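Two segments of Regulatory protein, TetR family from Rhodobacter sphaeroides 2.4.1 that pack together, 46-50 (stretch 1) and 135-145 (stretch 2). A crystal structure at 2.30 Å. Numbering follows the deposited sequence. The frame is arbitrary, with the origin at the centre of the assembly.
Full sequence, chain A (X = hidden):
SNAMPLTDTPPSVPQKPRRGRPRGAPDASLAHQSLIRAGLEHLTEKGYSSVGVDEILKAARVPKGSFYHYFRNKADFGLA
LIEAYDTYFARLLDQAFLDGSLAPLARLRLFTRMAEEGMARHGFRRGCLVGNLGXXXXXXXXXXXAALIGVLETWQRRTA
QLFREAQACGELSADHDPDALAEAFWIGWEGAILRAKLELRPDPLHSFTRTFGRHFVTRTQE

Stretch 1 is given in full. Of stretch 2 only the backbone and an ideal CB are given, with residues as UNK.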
# COMPACT_ATOMS: atom_id res chain seq x y z
N LYS A 46 -3.02 -8.74 -10.11
CA LYS A 46 -3.47 -7.48 -10.70
C LYS A 46 -4.31 -6.74 -9.65
O LYS A 46 -3.78 -6.29 -8.65
CB LYS A 46 -4.23 -7.71 -12.01
CG LYS A 46 -3.40 -8.47 -12.99
CD LYS A 46 -3.71 -8.13 -14.42
CE LYS A 46 -4.79 -9.04 -14.99
NZ LYS A 46 -5.18 -8.57 -16.35
N GLY A 47 -5.60 -6.66 -9.84
CA GLY A 47 -6.46 -6.16 -8.79
C GLY A 47 -7.86 -6.31 -9.33
O GLY A 47 -8.07 -6.82 -10.44
N TYR A 48 -8.83 -5.85 -8.54
CA TYR A 48 -10.24 -5.95 -8.91
C TYR A 48 -10.61 -5.16 -10.17
O TYR A 48 -11.21 -5.74 -11.09
CB TYR A 48 -11.07 -5.51 -7.72
CG TYR A 48 -12.55 -5.58 -7.89
CD1 TYR A 48 -13.27 -6.67 -7.42
CD2 TYR A 48 -13.26 -4.52 -8.51
CE1 TYR A 48 -14.65 -6.72 -7.54
CE2 TYR A 48 -14.66 -4.57 -8.62
CZ TYR A 48 -15.34 -5.68 -8.12
OH TYR A 48 -16.70 -5.80 -8.23
N SER A 49 -10.23 -3.87 -10.24
CA SER A 49 -10.52 -3.01 -11.42
C SER A 49 -9.98 -3.53 -12.76
O SER A 49 -10.51 -3.18 -13.80
CB SER A 49 -10.01 -1.57 -11.24
OG SER A 49 -10.26 -1.05 -9.95
N SER A 50 -8.91 -4.33 -12.72
CA SER A 50 -8.20 -4.83 -13.89
C SER A 50 -8.77 -6.13 -14.44
O SER A 50 -8.49 -6.54 -15.56
CB SER A 50 -6.75 -5.12 -13.50
OG SER A 50 -5.92 -4.11 -14.00
N UNK A 135 -6.06 -0.44 -1.44
CA UNK A 135 -5.56 0.63 -2.28
C UNK A 135 -6.51 1.10 -3.38
O UNK A 135 -6.53 2.29 -3.69
CB UNK A 135 -4.25 0.18 -2.92
N UNK A 136 -7.28 0.21 -3.99
CA UNK A 136 -8.23 0.66 -5.03
C UNK A 136 -9.66 0.94 -4.55
O UNK A 136 -10.59 0.99 -5.35
CB UNK A 136 -8.29 -0.40 -6.13
N UNK A 137 -9.82 1.13 -3.24
CA UNK A 137 -11.11 1.38 -2.62
C UNK A 137 -11.99 2.43 -3.36
O UNK A 137 -13.20 2.26 -3.44
CB UNK A 137 -10.88 1.84 -1.18
N UNK A 138 -11.40 3.49 -3.92
CA UNK A 138 -12.18 4.49 -4.65
C UNK A 138 -12.98 3.91 -5.83
O UNK A 138 -14.00 4.49 -6.24
CB UNK A 138 -11.24 5.58 -5.16
N UNK A 139 -12.54 2.76 -6.38
CA UNK A 139 -13.22 2.17 -7.54
C UNK A 139 -14.09 0.95 -7.19
O UNK A 139 -14.66 0.31 -8.08
CB UNK A 139 -12.18 1.76 -8.58
N UNK A 140 -14.23 0.67 -5.89
CA UNK A 140 -14.93 -0.51 -5.40
C UNK A 140 -16.33 -0.17 -4.91
O UNK A 140 -16.56 0.93 -4.44
CB UNK A 140 -14.13 -1.17 -4.28
N UNK A 141 -17.26 -1.15 -4.98
CA UNK A 141 -18.61 -1.03 -4.37
C UNK A 141 -18.46 -0.73 -2.88
O UNK A 141 -17.54 -1.26 -2.26
CB UNK A 141 -19.43 -2.31 -4.58
N UNK A 142 -19.31 0.10 -2.28
CA UNK A 142 -19.02 0.46 -0.87
C UNK A 142 -19.10 -0.65 0.21
O UNK A 142 -18.51 -0.48 1.27
CB UNK A 142 -20.00 1.57 -0.46
N UNK A 143 -19.74 -1.78 -0.09
CA UNK A 143 -19.69 -3.02 0.74
C UNK A 143 -18.27 -3.48 1.15
O UNK A 143 -18.05 -4.00 2.24
CB UNK A 143 -20.36 -4.16 -0.03
N UNK A 144 -17.33 -3.28 0.23
CA UNK A 144 -15.96 -3.72 0.38
C UNK A 144 -15.25 -3.02 1.56
O UNK A 144 -14.45 -3.67 2.23
CB UNK A 144 -15.20 -3.47 -0.92
N UNK A 145 -15.55 -1.75 1.82
CA UNK A 145 -14.88 -0.99 2.86
C UNK A 145 -14.86 -1.73 4.23
O UNK A 145 -13.79 -2.02 4.78
CB UNK A 145 -15.57 0.37 3.01

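Position 135 has helical backbone angles and lies out of reach of stretch 1, which sets no preference; the residue is Gln 135.

At position 136 the chain leaves helical angles, and CA-to-CB points toward stretch 1, with the ideal CB 4.3 Å from Ser 49 OG. Beyond it lie the backbone N atoms of Tyr 48 and Ser 49 and the serine hydroxyl. Such a cluster of donors suits a carboxylate best, Glu reaching farther than Asp, with Gln only a partial match. The residue is Glu 136. Glu 136 OE1 accepts a hydrogen bond from Tyr 48 N at 3.0 Å, and Glu 136 OE2 accepts from Ser 49 N at 3.1 Å and from Ser 49 OG at 2.9 Å, so both carboxylate oxygens are engaged. Glu 136 OE1 also lies 3.5 Å from Gly 47 CA, and an ideal CB on that glycine would clash with it.

Positions 137 and 138, in a 3-10 segment, are beyond the reach of stretch 1, which leaves their choice open. They are Met 137, present as selenomethionine, and Gly 138.

Position 139 points toward stretch 1, its ideal CB 3.7 Å from Ser 49 OG. The CB is already in contact, so Ala or Ser would suit; Gly would forgo the contact, and a longer chain would have to lead past the serine. It is Ala 139, whose methyl group makes that contact.

At position 140 the backbone is extended and CA-to-CB points sideways, with the ideal CB 5.5 Å from Tyr 48 CD2. An apolar side chain long enough to bridge the gap, Leu, Met or perhaps Ile, would suit the ring. Leu 140, with chi1 m and chi2 t, brings CD2 to within 3.2 Å of Tyr 48 CD2, a tight apolar contact.

Position 141 also points sideways, its ideal CB more than 5.5 Å from stretch 1. The far end of the Tyr 48 ring lies beyond, and a modest apolar side chain would suit, as would proline, which phi of -56° and psi of 143° admit. Pro 141 reaches the end of the tyrosine, Pro 141 CG lying 4.1 Å from Tyr 48 OH.

Positions 142 and 143, out of reach, are Asp 142 and Asp 143.

Position 144 is helical and directed toward stretch 1, but its ideal CB touches nothing there, so a long side chain, Leu, Met, Phe or Tyr among them, could reach Tyr 48. Phe 144, with chi1 m, presents its edge to the tyrosine face: ring centroids are 5.4 Å apart, planes at 71°, and Phe 144 CZ is 3.9 Å from Tyr 48 CE1.

Position 145 is out of reach; Arg 145 instead forms a salt bridge within its own stretch, Arg 145 NE to Asp 142 OD2 at 3.2 Å.

Stretch 2 135-145: QEMGALPDDFR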
# COMPACT_ATOMS: atom_id res chain seq x y z
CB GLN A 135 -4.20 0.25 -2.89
CG GLN A 135 -3.44 1.44 -3.44
CD GLN A 135 -2.86 2.37 -2.36
OE1 GLN A 135 -3.60 2.95 -1.57
NE2 GLN A 135 -1.53 2.55 -2.36
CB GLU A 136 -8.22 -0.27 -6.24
CG GLU A 136 -8.72 -1.66 -5.98
CD GLU A 136 -8.24 -2.66 -7.06
OE1 GLU A 136 -7.79 -3.78 -6.63
OE2 GLU A 136 -8.31 -2.33 -8.30
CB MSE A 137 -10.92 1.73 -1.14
CG MSE A 137 -12.23 1.78 -0.32
SE MSE A 137 -13.30 0.14 -0.27
CE MSE A 137 -15.06 0.78 -0.99
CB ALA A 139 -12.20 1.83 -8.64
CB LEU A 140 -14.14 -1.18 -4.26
CG LEU A 140 -12.78 -1.77 -4.66
CD1 LEU A 140 -12.18 -2.50 -3.45
CD2 LEU A 140 -12.83 -2.69 -5.93
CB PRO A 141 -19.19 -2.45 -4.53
CG PRO A 141 -18.42 -3.07 -5.66
CD PRO A 141 -17.04 -2.47 -5.61
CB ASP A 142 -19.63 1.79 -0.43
CG ASP A 142 -18.55 2.95 -0.43
OD1 ASP A 142 -18.25 3.52 -1.52
OD2 ASP A 142 -18.01 3.30 0.67
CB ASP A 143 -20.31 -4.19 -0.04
CG ASP A 143 -21.77 -4.42 0.30
OD1 ASP A 143 -22.38 -3.54 0.95
OD2 ASP A 143 -22.33 -5.48 -0.07
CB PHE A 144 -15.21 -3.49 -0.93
CG PHE A 144 -15.55 -4.49 -2.00
CD1 PHE A 144 -16.86 -4.64 -2.46
CD2 PHE A 144 -14.58 -5.29 -2.56
CE1 PHE A 144 -17.17 -5.59 -3.45
CE2 PHE A 144 -14.89 -6.21 -3.57
CZ PHE A 144 -16.18 -6.34 -4.01
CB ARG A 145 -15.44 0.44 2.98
CG ARG A 145 -14.46 1.45 3.62
CD ARG A 145 -14.98 2.95 3.63
NE ARG A 145 -15.24 3.47 2.27
CZ ARG A 145 -14.30 3.89 1.42
NH1 ARG A 145 -14.62 4.32 0.19
NH2 ARG A 145 -13.03 3.87 1.77
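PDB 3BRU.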